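Local coordinates for polycomb protein Scm (Drosophila melanogaster, PDB 5J8Y), which binds the SAM domain of Sfmbt through its own SAM domain, a contact that links PRC1 to PhoRC at Polycomb response elements, at the interface of chains A and B. Coordinates in Å, arbitrary orientation; residue numbers count along the deposited sequence, not the author numbering. Chains: chain A, Polycomb protein Scm; chain B, Polycomb protein Sfmbt.

The interface of chains A and B. Residues chain A 35, 49, 53-54; chain B 49, 54-56.
In this SAM–SAM heterodimer the N-terminal end of the long C-terminal helix of Sfmbt, the end-helix surface, meets the mid-loop surface of Scm, where A:His35 and B:Val56 form a direct hydrogen bond. The first backbone N-H of that helix, B:Val56 N, donates nearly straight to A:His35 ND1 (3.2 Å, 169° at H), entering at the edge of the imidazole, 9° out of its plane. Because ND1 accepts, a neutral ring would be expected to carry its proton on NE2. The bond, with A:Met54 CG 4.0 Å above the centre of one imidazole face, should restrain the ring's rotation.

B:Val56 CG2 packs among A:His35, A:Met54 and A:Tyr53, 3.6 Å from A:Met54 CG and 3.7 Å from A:Tyr53 CB. CG1 is anti to the backbone N (chi1 169°), which leaves CG2 beside that N, on the imidazole side. Further along, the phenol ring of A:Tyr53 offers its face to B:Met49, whose CG sits over the ring centre at 3.8 Å in a CH-pi contact. The chi2 bend brings B:Met49 SD to 3.9 Å from A:Met49 CE, and the chi3 bend folds its terminal CE back towards A:Tyr53 CB and CG. B:Met54 CE comes in on the same side of the ring, out beyond its CD1-CE1 edge. Water 1 bridges the carbonyl oxygens of A:Tyr53 and B:Met54.

On Scm the site combines A:His35, in the loop after helix 29-34, with helix 47-53 from A:Met49 to A:Tyr53 and A:Met54 just beyond it; on Sfmbt it joins helix 45-51 and the following loop to the start of helix 56-71.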
ATOM      1  N   HIS A  35       8.745  -3.195   3.120  1.00 25.75           N
ATOM      2  CA  HIS A  35       7.372  -3.058   2.649  1.00 24.65           C
ATOM      3  C   HIS A  35       7.190  -1.863   1.730  1.00 24.37           C
ATOM      4  O   HIS A  35       6.111  -1.615   1.204  1.00 23.91           O
ATOM      5  CB  HIS A  35       6.405  -3.008   3.828  1.00 24.87           C
ATOM      6  CG  HIS A  35       6.325  -4.296   4.564  1.00 24.08           C
ATOM      7  ND1 HIS A  35       5.597  -5.362   4.101  1.00 25.09           N
ATOM      8  CD2 HIS A  35       6.965  -4.731   5.668  1.00 24.05           C
ATOM      9  CE1 HIS A  35       5.756  -6.384   4.914  1.00 26.21           C
ATOM     10  NE2 HIS A  35       6.577  -6.026   5.874  1.00 24.19           N
ATOM     11  N   MET A  49      -3.559  -4.081   8.277  1.00 26.55           N
ATOM     12  CA  MET A  49      -2.418  -4.391   7.415  1.00 27.00           C
ATOM     13  C   MET A  49      -1.108  -4.339   8.201  1.00 27.12           C
ATOM     14  O   MET A  49      -0.183  -5.107   7.934  1.00 29.24           O
ATOM     15  CB  MET A  49      -2.356  -3.421   6.232  1.00 24.87           C
ATOM     16  CG  MET A  49      -3.540  -3.520   5.277  1.00 25.28           C
ATOM     17  SD  MET A  49      -3.675  -5.119   4.457  1.00 30.47           S
ATOM     18  CE  MET A  49      -2.293  -5.039   3.321  1.00 28.59           C
ATOM     19  N   TYR A  53       0.250  -8.104   8.357  1.00 29.25           N
ATOM     20  CA  TYR A  53       1.230  -8.291   7.300  1.00 28.68           C
ATOM     21  C   TYR A  53       2.609  -7.645   7.518  1.00 29.77           C
ATOM     22  O   TYR A  53       3.577  -8.015   6.889  1.00 28.74           O
ATOM     23  CB  TYR A  53       0.600  -7.854   5.995  1.00 29.40           C
ATOM     24  CG  TYR A  53      -0.410  -8.853   5.491  1.00 29.05           C
ATOM     25  CD1 TYR A  53      -0.058 -10.178   5.324  1.00 30.04           C
ATOM     26  CD2 TYR A  53      -1.712  -8.490   5.221  1.00 31.24           C
ATOM     27  CE1 TYR A  53      -0.960 -11.110   4.882  1.00 31.42           C
ATOM     28  CE2 TYR A  53      -2.639  -9.416   4.790  1.00 32.27           C
ATOM     29  CZ  TYR A  53      -2.259 -10.735   4.621  1.00 33.38           C
ATOM     30  OH  TYR A  53      -3.166 -11.661   4.185  1.00 34.13           O
ATOM     31  N   MET A  54       2.708  -6.714   8.450  1.00 29.05           N
ATOM     32  CA  MET A  54       4.001  -6.108   8.771  1.00 27.51           C
ATOM     33  C   MET A  54       4.534  -6.652  10.096  1.00 28.44           C
ATOM     34  O   MET A  54       5.696  -6.441  10.438  1.00 29.38           O
ATOM     35  CB  MET A  54       3.895  -4.581   8.817  1.00 26.49           C
ATOM     36  CG  MET A  54       3.440  -3.965   7.505  1.00 26.37           C
ATOM     37  SD  MET A  54       3.406  -2.160   7.502  1.00 23.23           S
ATOM     38  CE  MET A  54       5.152  -1.771   7.641  1.00 27.00           C
TER
ATOM     39  N   MET B  49      -1.395  -9.640  -1.754  1.00 31.42           N
ATOM     40  CA  MET B  49      -0.190  -9.649  -0.932  1.00 30.95           C
ATOM     41  C   MET B  49       0.894 -10.571  -1.526  1.00 31.45           C
ATOM     42  O   MET B  49       1.965 -10.117  -1.823  1.00 30.74           O
ATOM     43  CB  MET B  49      -0.501 -10.013   0.499  1.00 31.18           C
ATOM     44  CG  MET B  49      -0.991  -8.864   1.350  1.00 30.60           C
ATOM     45  SD  MET B  49       0.077  -7.417   1.392  1.00 29.02           S
ATOM     46  CE  MET B  49       1.558  -8.096   2.111  1.00 29.30           C
ATOM     47  N   MET B  54       4.573 -10.170  -0.783  1.00 29.54           N
ATOM     48  CA  MET B  54       4.215  -9.914   0.593  1.00 29.15           C
ATOM     49  C   MET B  54       4.639  -8.510   1.040  1.00 28.15           C
ATOM     50  O   MET B  54       4.986  -8.299   2.175  1.00 31.66           O
ATOM     51  CB  MET B  54       4.811 -10.974   1.523  1.00 30.05           C
ATOM     52  CG  MET B  54       4.329 -12.401   1.265  1.00 30.43           C
ATOM     53  SD  MET B  54       2.550 -12.610   1.114  1.00 28.92           S
ATOM     54  CE  MET B  54       2.061 -12.383   2.810  1.00 31.00           C
ATOM     55  N   LYS B  55       4.604  -7.560   0.131  1.00 26.89           N
ATOM     56  CA  LYS B  55       4.935  -6.170   0.434  1.00 26.46           C
ATOM     57  C   LYS B  55       3.666  -5.332   0.573  1.00 25.66           C
ATOM     58  O   LYS B  55       2.871  -5.236  -0.360  1.00 25.16           O
ATOM     59  CB  LYS B  55       5.839  -5.587  -0.652  1.00 29.90           C
ATOM     60  CG  LYS B  55       7.223  -6.210  -0.699  1.00 31.14           C
ATOM     61  CD  LYS B  55       8.018  -5.720  -1.897  1.00 33.18           C
ATOM     62  CE  LYS B  55       9.511  -5.886  -1.670  1.00 39.07           C
ATOM     63  NZ  LYS B  55      10.274  -5.894  -2.947  1.00 44.56           N
ATOM     64  N   VAL B  56       3.481  -4.750   1.746  1.00 25.00           N
ATOM     65  CA  VAL B  56       2.280  -4.000   2.071  1.00 24.17           C
ATOM     66  C   VAL B  56       2.104  -2.726   1.231  1.00 23.93           C
ATOM     67  O   VAL B  56       1.026  -2.440   0.772  1.00 25.19           O
ATOM     68  CB  VAL B  56       2.238  -3.650   3.577  1.00 25.06           C
ATOM     69  CG1 VAL B  56       1.143  -2.638   3.909  1.00 25.01           C
ATOM     70  CG2 VAL B  56       2.036  -4.904   4.376  1.00 25.02           C
TER
HETATM   71  O   HOH W   1       3.547  -9.411   4.755  1.00 30.00           O